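Putative histidinol-phosphate aminotransferase (Erwinia carotovora atroseptica, PDB 3LY1) binds pyridoxal 5'-phosphate and is probably an aminotransferase, perhaps acting on histidinol phosphate. Local coordinates at residues I19-N24 with V315-A320; P98-G103 with F321-N326; N151-T156 with F294-L299; L288-N293 with I330-P335. All blocks are in the same frame, centred on the assembly; numbering follows the deposited sequence.

Contact 1: I19-N24 with V315-A320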
# COMPACT_ATOMS: atom_id res chain seq x y z
N ILE A 19 13.59 23.97 -7.94
CA ILE A 19 13.45 22.98 -9.01
C ILE A 19 13.78 21.63 -8.35
O ILE A 19 14.84 21.49 -7.73
CB ILE A 19 14.43 23.23 -10.18
CG1 ILE A 19 14.05 24.52 -10.94
CG2 ILE A 19 14.47 22.04 -11.14
CD1 ILE A 19 15.11 24.99 -11.93
N ARG A 20 12.88 20.66 -8.52
CA ARG A 20 12.98 19.39 -7.82
C ARG A 20 13.39 18.32 -8.83
O ARG A 20 12.56 17.85 -9.59
CB ARG A 20 11.62 19.06 -7.18
CG ARG A 20 11.29 19.96 -5.97
CD ARG A 20 9.83 19.90 -5.54
NE ARG A 20 9.44 18.59 -4.98
CZ ARG A 20 8.26 18.34 -4.41
NH1 ARG A 20 7.33 19.30 -4.32
NH2 ARG A 20 7.99 17.13 -3.94
N ILE A 21 14.68 17.99 -8.87
CA ILE A 21 15.18 17.04 -9.86
C ILE A 21 15.99 16.03 -9.07
O ILE A 21 17.15 15.69 -9.39
CB ILE A 21 15.98 17.71 -11.03
CG1 ILE A 21 17.01 18.71 -10.50
CG2 ILE A 21 14.99 18.38 -12.04
CD1 ILE A 21 17.84 19.40 -11.60
N ASN A 22 15.35 15.58 -8.01
CA ASN A 22 16.00 14.76 -6.99
C ASN A 22 15.49 13.32 -6.87
O ASN A 22 16.21 12.48 -6.34
CB ASN A 22 15.96 15.45 -5.61
CG ASN A 22 14.56 15.95 -5.19
OD1 ASN A 22 13.60 16.04 -6.00
ND2 ASN A 22 14.46 16.34 -3.89
N PHE A 23 14.27 13.05 -7.34
CA PHE A 23 13.63 11.75 -7.08
C PHE A 23 13.06 11.05 -8.34
O PHE A 23 12.18 10.18 -8.23
CB PHE A 23 12.51 11.92 -6.03
CG PHE A 23 13.01 12.35 -4.66
CD1 PHE A 23 14.09 11.69 -4.03
CD2 PHE A 23 12.37 13.38 -3.98
CE1 PHE A 23 14.51 12.09 -2.75
CE2 PHE A 23 12.80 13.80 -2.72
CZ PHE A 23 13.87 13.17 -2.11
N ASN A 24 13.57 11.39 -9.52
CA ASN A 24 13.14 10.82 -10.79
C ASN A 24 11.64 10.87 -11.03
O ASN A 24 11.06 10.01 -11.72
CB ASN A 24 13.63 9.36 -10.96
CG ASN A 24 15.15 9.21 -10.90
OD1 ASN A 24 15.69 8.09 -10.61
ND2 ASN A 24 15.85 10.29 -11.16
N VAL A 315 17.93 24.45 -6.44
CA VAL A 315 17.86 23.22 -7.24
C VAL A 315 18.21 22.03 -6.36
O VAL A 315 19.31 21.98 -5.80
CB VAL A 315 18.82 23.27 -8.44
CG1 VAL A 315 18.66 22.03 -9.29
CG2 VAL A 315 18.59 24.55 -9.29
N LEU A 316 17.29 21.07 -6.25
CA LEU A 316 17.52 19.87 -5.45
C LEU A 316 17.86 18.71 -6.37
O LEU A 316 17.01 18.25 -7.16
CB LEU A 316 16.28 19.53 -4.59
CG LEU A 316 15.77 20.61 -3.63
CD1 LEU A 316 14.58 20.06 -2.80
CD2 LEU A 316 16.87 21.10 -2.73
N ILE A 317 19.10 18.24 -6.28
CA ILE A 317 19.59 17.14 -7.11
C ILE A 317 19.64 15.84 -6.31
O ILE A 317 19.35 15.83 -5.10
CB ILE A 317 21.00 17.49 -7.75
CG1 ILE A 317 22.11 17.57 -6.70
CG2 ILE A 317 20.93 18.81 -8.55
CD1 ILE A 317 23.54 17.73 -7.30
N GLY A 318 20.05 14.75 -6.94
CA GLY A 318 20.15 13.48 -6.23
C GLY A 318 21.08 13.39 -5.03
O GLY A 318 22.09 14.11 -4.93
N ARG A 319 20.73 12.49 -4.12
CA ARG A 319 21.61 12.10 -3.02
C ARG A 319 22.87 11.39 -3.52
O ARG A 319 22.98 11.08 -4.69
CB ARG A 319 20.83 11.20 -2.07
CG ARG A 319 20.47 9.81 -2.66
CD ARG A 319 19.78 8.98 -1.56
NE ARG A 319 19.31 7.71 -2.07
CZ ARG A 319 20.07 6.62 -2.25
NH1 ARG A 319 21.37 6.62 -1.96
NH2 ARG A 319 19.52 5.51 -2.74
N ALA A 320 23.81 11.13 -2.61
CA ALA A 320 25.03 10.34 -2.92
C ALA A 320 24.67 8.89 -3.18
O ALA A 320 23.83 8.32 -2.48
CB ALA A 320 26.04 10.40 -1.74
O HOH W 1 17.82 11.66 -4.17
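Ile19 opens a short parallel pairing in which its carbonyl oxygen O accepts a hydrogen bond of 2.9 Å from Leu316 N, the donor lying almost exactly on the C=O axis (178°). A CA-H of Val315 leans on the same oxygen. The Ile19 side chain shares its face of the sheet with Val315, CD1 standing 4.4 Å from Val315 CG2, and Trp340 of helix 335-350 packs on both. Arg20 turns to the other face, the one carrying Leu316, and sends its side chain to Tyr48 of the second subunit. Ile21 N donates to Leu316 O over 2.9 Å, so that Leu316 bonds residues 19 and 21 through its own N and O, the standard parallel pattern. The pairing stitches the N-terminal strand onto the small C-terminal domain, as in other fold type I aminotransferases. The CG1 branch of Ile21 occupies the crowded position between backbone N and carbonyl carbon (chi1 48°), and from there CD1 crosses obliquely to within 3.6 Å of Val315 CG1. Asn22, with CG in the same crowded position (chi1 50°), lays its amide alongside Leu316, both side chains pointing the same way, ND2 being 3.7 Å from Leu316 CB. Beyond this point the two segments diverge and a water bridges them, donating to Asn22 O at 2.8 Å and accepting from Arg319 N at 3.0 Å. Phe23 turns one ring face to Asn22 CG, which lies 3.6 Å above the plane toward the rim, and its ring also makes a cation-pi contact with Lys50 of the second subunit.

Contact 2: P98-G103 with F321-N326. With PLP (pyridoxal-5'-phosphate), chain E; EDO (1,2-ethanediol), chain G; EDO (1,2-ethanediol), chain L.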
# COMPACT_ATOMS: atom_id res chain seq x y z
N PRO A 98 24.32 -6.17 -8.95
CA PRO A 98 25.40 -5.23 -9.26
C PRO A 98 25.65 -4.34 -8.06
O PRO A 98 24.71 -4.08 -7.30
CB PRO A 98 24.83 -4.40 -10.43
CG PRO A 98 23.67 -5.18 -10.94
CD PRO A 98 23.11 -5.87 -9.74
N GLU A 99 26.88 -3.89 -7.88
CA GLU A 99 27.25 -3.16 -6.68
C GLU A 99 26.52 -1.81 -6.64
O GLU A 99 26.23 -1.30 -5.55
CB GLU A 99 28.77 -2.95 -6.61
CG GLU A 99 29.22 -2.22 -5.37
CD GLU A 99 30.71 -2.30 -5.14
OE1 GLU A 99 31.44 -2.83 -6.02
OE2 GLU A 99 31.15 -1.82 -4.07
N LEU A 100 26.23 -1.25 -7.82
CA LEU A 100 25.61 0.09 -7.96
C LEU A 100 24.25 -0.05 -8.67
O LEU A 100 24.16 -0.12 -9.91
CB LEU A 100 26.50 1.06 -8.74
CG LEU A 100 26.01 2.54 -8.87
CD1 LEU A 100 26.11 3.25 -7.50
CD2 LEU A 100 26.78 3.34 -9.94
N THR A 101 23.19 -0.07 -7.87
CA THR A 101 21.86 -0.26 -8.36
C THR A 101 20.82 0.27 -7.34
O THR A 101 21.18 0.90 -6.34
CB THR A 101 21.61 -1.78 -8.72
OG1 THR A 101 20.44 -1.86 -9.52
CG2 THR A 101 21.45 -2.71 -7.46
N TYR A 102 19.53 0.04 -7.60
CA TYR A 102 18.46 0.50 -6.70
C TYR A 102 18.48 -0.33 -5.41
O TYR A 102 18.42 -1.57 -5.46
CB TYR A 102 17.11 0.41 -7.41
CG TYR A 102 15.99 1.08 -6.66
CD1 TYR A 102 16.02 2.46 -6.39
CD2 TYR A 102 14.91 0.35 -6.20
CE1 TYR A 102 15.00 3.07 -5.70
CE2 TYR A 102 13.89 0.94 -5.50
CZ TYR A 102 13.93 2.31 -5.26
OH TYR A 102 12.88 2.91 -4.58
N GLY A 103 18.57 0.37 -4.26
CA GLY A 103 18.89 -0.27 -2.97
C GLY A 103 17.80 -1.07 -2.29
O GLY A 103 18.07 -1.75 -1.29
N PHE A 321 25.35 8.30 -4.17
CA PHE A 321 25.23 6.89 -4.52
C PHE A 321 26.59 6.18 -4.42
O PHE A 321 27.22 5.88 -5.44
CB PHE A 321 24.63 6.74 -5.93
CG PHE A 321 23.23 7.28 -6.06
CD1 PHE A 321 22.13 6.52 -5.68
CD2 PHE A 321 23.01 8.57 -6.50
CE1 PHE A 321 20.82 7.03 -5.77
CE2 PHE A 321 21.71 9.08 -6.59
CZ PHE A 321 20.62 8.30 -6.20
N PRO A 322 27.08 5.92 -3.19
CA PRO A 322 28.30 5.11 -3.10
C PRO A 322 28.10 3.74 -3.79
O PRO A 322 26.97 3.23 -3.85
CB PRO A 322 28.54 4.97 -1.58
CG PRO A 322 27.21 5.16 -0.94
CD PRO A 322 26.48 6.17 -1.87
N PRO A 323 29.18 3.18 -4.35
CA PRO A 323 30.58 3.61 -4.34
C PRO A 323 31.00 4.63 -5.43
O PRO A 323 32.19 4.94 -5.55
CB PRO A 323 31.34 2.31 -4.57
CG PRO A 323 30.40 1.57 -5.49
CD PRO A 323 29.05 1.83 -4.93
N ALA A 324 30.04 5.16 -6.19
CA ALA A 324 30.36 6.14 -7.24
C ALA A 324 30.41 7.53 -6.60
O ALA A 324 29.54 8.38 -6.84
CB ALA A 324 29.34 6.10 -8.33
N ASP A 325 31.43 7.76 -5.79
CA ASP A 325 31.44 8.91 -4.89
C ASP A 325 31.63 10.25 -5.59
O ASP A 325 31.34 11.28 -5.00
CB ASP A 325 32.54 8.78 -3.83
CG ASP A 325 32.40 7.51 -2.98
OD1 ASP A 325 31.26 7.07 -2.72
OD2 ASP A 325 33.45 6.95 -2.59
N ASN A 326 32.16 10.23 -6.80
CA ASN A 326 32.45 11.46 -7.54
C ASN A 326 31.46 11.67 -8.70
O ASN A 326 31.79 12.31 -9.71
CB ASN A 326 33.90 11.47 -8.05
CG ASN A 326 34.95 11.42 -6.93
OD1 ASN A 326 34.63 11.59 -5.75
ND2 ASN A 326 36.20 11.17 -7.30
N1 PLP E . 12.28 0.62 -9.06
C2 PLP E . 13.19 1.60 -9.40
C2A PLP E . 14.37 1.23 -10.27
C3 PLP E . 13.00 2.89 -8.90
O3 PLP E . 13.90 3.85 -9.22
C4 PLP E . 11.89 3.16 -8.06
C4A PLP E . 11.59 4.57 -7.62
O4A PLP E . 12.53 5.18 -7.13
C5 PLP E . 10.99 2.14 -7.72
C6 PLP E . 11.23 0.87 -8.23
C5A PLP E . 9.80 2.38 -6.82
O4P PLP E . 8.84 3.32 -7.32
P PLP E . 7.28 3.18 -6.98
O1P PLP E . 7.06 2.58 -5.63
O2P PLP E . 6.78 2.33 -8.11
O3P PLP E . 6.82 4.63 -7.08
C1 EDO G . 22.51 -1.51 -4.15
O1 EDO G . 21.95 -2.27 -3.07
C2 EDO G . 22.97 -0.09 -3.77
O2 EDO G . 23.98 0.40 -4.71
C1 EDO L . 21.32 -0.57 2.14
O1 EDO L . 20.54 -1.64 2.69
C2 EDO L . 20.38 0.28 1.30
O2 EDO L . 20.01 -0.48 0.16
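Two hydrogen bonds grip O2 of a 1,2-ethanediol molecule, probably left from crystallisation: it donates to Glu99 O at 2.9 Å and accepts from Thr101 N in a long but straight bond of 3.3 Å (171°). The protein-to-protein contact beside it is apolar. Leu100, with CG anti to the backbone N (chi1 -176°), reaches over with both methyls: CD1 lies 3.5 Å from Phe321 O and also meets Pro323 CD, whereas CD2 touches Ala324 CB. That oxygen is held from its own side, because Phe321 O accepts from Ala324 N at 3.0 Å, closing a type VIa beta turn around the cis peptide before Pro323. Glu99 runs extended and crosses the Pro323 ring obliquely, OE2 standing 3.8 Å from CG of that proline. Further along, Tyr102 lays a ring face over the cofactor, PLP C3 sitting 3.7 Å above its centre, as an aromatic residue commonly does in fold type I enzymes. Thr101 OG1 is hydrogen-bonded to Asn151 OD1, tying this loop to the 151-156 loop. The contact joins the loop between strand 94-98 and helix 104-111 to the loop between strands 315-316 and 327-331, with Phe296 of strand 294-298 packed against Leu100, Phe321 and Ala324.

Contact 3: N151-T156 with F294-L299. With PLP (pyridoxal-5'-phosphate), chain E.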
# COMPACT_ATOMS: atom_id res chain seq x y z
N ASN A 151 19.00 0.88 -15.41
CA ASN A 151 19.46 0.92 -14.03
C ASN A 151 19.27 2.31 -13.44
O ASN A 151 19.38 3.29 -14.14
CB ASN A 151 20.93 0.48 -13.94
CG ASN A 151 21.40 0.23 -12.51
OD1 ASN A 151 20.65 -0.29 -11.67
ND2 ASN A 151 22.66 0.56 -12.24
N ASN A 152 19.03 2.35 -12.14
CA ASN A 152 19.01 3.57 -11.33
C ASN A 152 20.09 3.31 -10.34
O ASN A 152 20.01 2.33 -9.59
CB ASN A 152 17.61 3.72 -10.67
CG ASN A 152 17.51 4.93 -9.72
OD1 ASN A 152 18.43 5.74 -9.62
ND2 ASN A 152 16.36 5.07 -9.03
N PRO A 153 21.14 4.19 -10.28
CA PRO A 153 21.27 5.57 -10.71
C PRO A 153 21.96 5.84 -12.03
O PRO A 153 21.94 6.97 -12.47
CB PRO A 153 22.10 6.17 -9.57
CG PRO A 153 23.06 5.09 -9.26
CD PRO A 153 22.21 3.84 -9.32
N THR A 154 22.56 4.82 -12.66
CA THR A 154 23.44 5.06 -13.82
C THR A 154 22.65 5.48 -15.07
O THR A 154 23.18 6.17 -15.90
CB THR A 154 24.25 3.81 -14.19
OG1 THR A 154 23.35 2.72 -14.48
CG2 THR A 154 25.25 3.41 -13.06
N GLY A 155 21.41 5.02 -15.20
CA GLY A 155 20.54 5.29 -16.37
C GLY A 155 20.71 4.38 -17.58
O GLY A 155 20.00 4.51 -18.57
N THR A 156 21.65 3.44 -17.51
CA THR A 156 22.00 2.62 -18.66
C THR A 156 21.12 1.39 -18.77
O THR A 156 20.53 0.94 -17.79
CB THR A 156 23.45 2.19 -18.59
OG1 THR A 156 23.72 1.54 -17.32
CG2 THR A 156 24.36 3.46 -18.74
N PHE A 294 16.67 10.52 -16.06
CA PHE A 294 17.76 11.07 -15.24
C PHE A 294 19.12 10.81 -15.89
O PHE A 294 19.22 9.95 -16.77
CB PHE A 294 17.76 10.45 -13.84
CG PHE A 294 17.76 8.92 -13.85
CD1 PHE A 294 16.57 8.22 -13.94
CD2 PHE A 294 18.94 8.21 -13.75
CE1 PHE A 294 16.55 6.84 -13.96
CE2 PHE A 294 18.94 6.81 -13.74
CZ PHE A 294 17.74 6.13 -13.86
N VAL A 295 20.15 11.55 -15.48
CA VAL A 295 21.48 11.41 -16.06
C VAL A 295 22.47 11.27 -14.91
O VAL A 295 22.36 11.98 -13.87
CB VAL A 295 21.85 12.63 -16.97
CG1 VAL A 295 23.37 12.59 -17.43
CG2 VAL A 295 20.92 12.75 -18.16
N PHE A 296 23.39 10.34 -15.07
CA PHE A 296 24.44 10.13 -14.10
C PHE A 296 25.68 10.73 -14.73
O PHE A 296 26.07 10.36 -15.82
CB PHE A 296 24.59 8.63 -13.81
CG PHE A 296 25.20 8.30 -12.46
CD1 PHE A 296 24.58 8.70 -11.28
CD2 PHE A 296 26.32 7.49 -12.39
CE1 PHE A 296 25.11 8.33 -10.03
CE2 PHE A 296 26.86 7.12 -11.13
CZ PHE A 296 26.26 7.54 -9.97
N HIS A 297 26.25 11.74 -14.08
CA HIS A 297 27.49 12.38 -14.58
C HIS A 297 28.54 12.59 -13.49
O HIS A 297 28.23 12.58 -12.28
CB HIS A 297 27.20 13.67 -15.33
CG HIS A 297 26.84 14.86 -14.47
ND1 HIS A 297 27.79 15.67 -13.90
CD2 HIS A 297 25.64 15.42 -14.19
CE1 HIS A 297 27.19 16.69 -13.28
NE2 HIS A 297 25.88 16.56 -13.44
N GLN A 298 29.77 12.77 -13.97
CA GLN A 298 30.92 12.88 -13.11
C GLN A 298 31.08 14.31 -12.62
O GLN A 298 30.57 15.25 -13.23
CB GLN A 298 32.18 12.44 -13.88
CG GLN A 298 33.33 12.03 -12.99
CD GLN A 298 34.56 11.57 -13.80
OE1 GLN A 298 34.43 10.97 -14.85
NE2 GLN A 298 35.75 11.88 -13.29
N LEU A 299 31.75 14.44 -11.48
CA LEU A 299 32.09 15.74 -10.92
C LEU A 299 33.58 15.82 -10.67
O LEU A 299 34.22 14.79 -10.35
CB LEU A 299 31.36 16.00 -9.61
CG LEU A 299 29.85 16.17 -9.73
CD1 LEU A 299 29.16 16.15 -8.35
CD2 LEU A 299 29.55 17.48 -10.52
N1 PLP E . 12.28 0.62 -9.06
C2 PLP E . 13.19 1.60 -9.40
C2A PLP E . 14.37 1.23 -10.27
C3 PLP E . 13.00 2.89 -8.90
O3 PLP E . 13.90 3.85 -9.22
C4 PLP E . 11.89 3.16 -8.06
C4A PLP E . 11.59 4.57 -7.62
O4A PLP E . 12.53 5.18 -7.13
C5 PLP E . 10.99 2.14 -7.72
C6 PLP E . 11.23 0.87 -8.23
C5A PLP E . 9.80 2.38 -6.82
O4P PLP E . 8.84 3.32 -7.32
P PLP E . 7.28 3.18 -6.98
O1P PLP E . 7.06 2.58 -5.63
O2P PLP E . 6.78 2.33 -8.11
O3P PLP E . 6.82 4.63 -7.08
O HOH W 2 22.96 8.61 -17.40
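The Asn-Asn-Pro-Thr-Gly loop, a signature of class I and II aminotransferases, settles here against strand 294-298 of the small domain, and the fit is uneven along its length. The tight part belongs to two phenylalanines. Phe294, with CG in the crowded position between backbone N and carbonyl carbon (chi1 52°), pushes its ring edge into the loop: CZ meets Asn151 O in the ring plane at 3.3 Å, and CE2 approaches Pro153 O at the same distance, 3.3 Å. These are contacts of aromatic C-H edges with carbonyl oxygens. The loop is closed at the ring's edge, since Gly155 N donates to Asn151 O over 2.9 Å. Phe296 instead sends its ring anti to the backbone N (chi1 -156°) and runs side by side with Pro153, both pointing the same way, Pro153 CB lying 3.7 Å from Phe296 CE1. The cis peptide before Pro153 sets the course of the backbone here. No direct hydrogen bond joins the two segments anywhere; on the looser side a water mediates, 2.9 Å from Thr154 O and accepting from Phe296 N at 2.9 Å. Other neighbours complete the packing: Tyr182 meets the Phe294 ring edge-to-face, and Trp327 lies against Phe296. The loop also supports the cofactor site. Asn152 carries its amide anti to the backbone N, and the bond from Arg329 NH1 to its OD1 would fix the rotation of that amide. Its other end could stabilise negative charge on the pyridoxal oxygen, for Asn152 ND2 donates to PLP O3 over 2.8 Å (154°).

Contact 4: L288-N293 with I330-P335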
# COMPACT_ATOMS: atom_id res chain seq x y z
N LEU A 288 27.08 9.03 -18.37
CA LEU A 288 26.67 7.73 -18.88
C LEU A 288 25.45 7.88 -19.78
O LEU A 288 24.68 8.84 -19.65
CB LEU A 288 26.41 6.75 -17.72
CG LEU A 288 27.54 6.50 -16.71
CD1 LEU A 288 27.19 5.40 -15.67
CD2 LEU A 288 28.81 6.10 -17.42
N PRO A 289 25.27 6.95 -20.73
CA PRO A 289 24.08 7.07 -21.59
C PRO A 289 22.82 6.97 -20.71
O PRO A 289 22.79 6.22 -19.70
CB PRO A 289 24.19 5.89 -22.54
CG PRO A 289 25.62 5.46 -22.49
CD PRO A 289 26.14 5.83 -21.12
N SER A 290 21.85 7.80 -21.03
CA SER A 290 20.65 7.99 -20.24
C SER A 290 19.51 7.41 -21.04
O SER A 290 19.23 7.87 -22.14
CB SER A 290 20.41 9.50 -20.01
OG SER A 290 19.16 9.75 -19.42
N GLU A 291 18.89 6.37 -20.51
CA GLU A 291 17.76 5.73 -21.15
C GLU A 291 16.47 5.85 -20.32
O GLU A 291 15.41 5.38 -20.76
CB GLU A 291 18.08 4.26 -21.40
CG GLU A 291 19.24 4.06 -22.33
CD GLU A 291 19.01 4.62 -23.73
OE1 GLU A 291 17.86 4.66 -24.20
OE2 GLU A 291 20.00 5.02 -24.37
N GLY A 292 16.60 6.45 -19.14
CA GLY A 292 15.49 6.77 -18.24
C GLY A 292 15.21 8.28 -18.23
O GLY A 292 15.45 8.96 -19.21
N ASN A 293 14.73 8.80 -17.10
CA ASN A 293 14.42 10.24 -16.93
C ASN A 293 15.40 10.92 -15.97
O ASN A 293 15.03 11.79 -15.17
CB ASN A 293 12.93 10.43 -16.54
CG ASN A 293 12.56 9.83 -15.18
OD1 ASN A 293 13.33 9.10 -14.59
ND2 ASN A 293 11.36 10.17 -14.69
N ILE A 330 21.21 13.42 -11.71
CA ILE A 330 20.42 14.60 -11.92
C ILE A 330 19.14 14.17 -12.61
O ILE A 330 19.18 13.71 -13.74
CB ILE A 330 21.12 15.58 -12.88
CG1 ILE A 330 22.51 15.97 -12.39
CG2 ILE A 330 20.24 16.81 -13.12
CD1 ILE A 330 22.56 16.61 -11.01
N SER A 331 17.98 14.29 -11.96
CA SER A 331 16.72 13.97 -12.67
C SER A 331 16.40 14.99 -13.77
O SER A 331 16.78 16.17 -13.72
CB SER A 331 15.52 13.77 -11.71
OG SER A 331 15.92 12.97 -10.57
N LEU A 332 15.66 14.55 -14.76
CA LEU A 332 15.34 15.45 -15.85
C LEU A 332 14.03 16.18 -15.56
O LEU A 332 12.99 15.56 -15.40
CB LEU A 332 15.32 14.70 -17.17
CG LEU A 332 16.65 14.09 -17.64
CD1 LEU A 332 16.46 13.30 -18.96
CD2 LEU A 332 17.74 15.14 -17.80
N GLY A 333 14.14 17.49 -15.41
CA GLY A 333 12.99 18.39 -15.27
C GLY A 333 12.37 18.74 -16.60
O GLY A 333 12.67 18.15 -17.63
N THR A 334 11.47 19.73 -16.59
CA THR A 334 10.85 20.19 -17.84
C THR A 334 11.97 20.85 -18.66
O THR A 334 13.01 21.19 -18.08
CB THR A 334 9.74 21.24 -17.60
OG1 THR A 334 10.31 22.45 -17.08
CG2 THR A 334 8.68 20.69 -16.64
N PRO A 335 11.76 21.01 -19.98
CA PRO A 335 12.82 21.65 -20.80
C PRO A 335 13.23 23.03 -20.27
O PRO A 335 14.43 23.36 -20.22
CB PRO A 335 12.17 21.71 -22.21
CG PRO A 335 11.27 20.42 -22.21
CD PRO A 335 10.68 20.43 -20.82
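One hydrogen bond carries this contact: Leu332 N donates to Asn293 O over 2.9 Å and nearly straight at 163°, although the donor stands above the carbonyl plane. The same leucine then folds over the bond. With CG anti to its carbonyl carbon (chi1 -64°), it sets CB 3.5 Å and CG 3.7 Å from Asn293 O, while CD1 continues toward Gly292 O and Ser290 OG. Those two polar atoms are held from elsewhere. Gly292 O accepts from Arg273 NH2 and Asn269 ND2 of helix 259-283, and Ser290 OG is bonded to Phe294 O and Arg273 NE. A further shell reaches the N-terminal loop, where Asn293 ND2 donates to Asn24 O and Ser331 OG is hydrogen-bonded to Asn24 N. Past Leu332 the chain turns into helix 335-350, whose N-cap is Thr334, with Glu337 OE1 accepting from Thr334 N. The contact therefore lies at the point where the antiparallel pair 294-298 and 327-331 gives way to loop and helix. Since the aliphatic side chain of Leu332 shields a buried carbonyl, Asn293 O, the backbone bond is likely to be strengthened by exclusion of water, while the guanidinium of Arg273 satisfies the neighbouring oxygens Gly292 O and Ser290 OG.

How the contacts relate
Contacts 3 and 4 are the closest pair, centres about 8 Å apart, and share the antiparallel strands 294-298 and 327-331, which Val295 O and Ile330 N join at 2.8 Å; Gly155 O and Glu291 N add a second link at 2.9 Å. Contact 1 lies about 11 Å from contact 4 and about 12 Å from contact 3, Asn24 bridging it to both. Contact 2 sits about 10 Å from contact 3, where Leu100 CD2 packs 3.5 Å from Thr154 CG2. Contacts 2 and 3 both touch PLP, whereas in contacts 1 and 4 the side chains of Asn22 and Asn293 stay about 11 Å and 8 Å from it, though Asn24 OD1 comes within 4.8 Å of PLP O3.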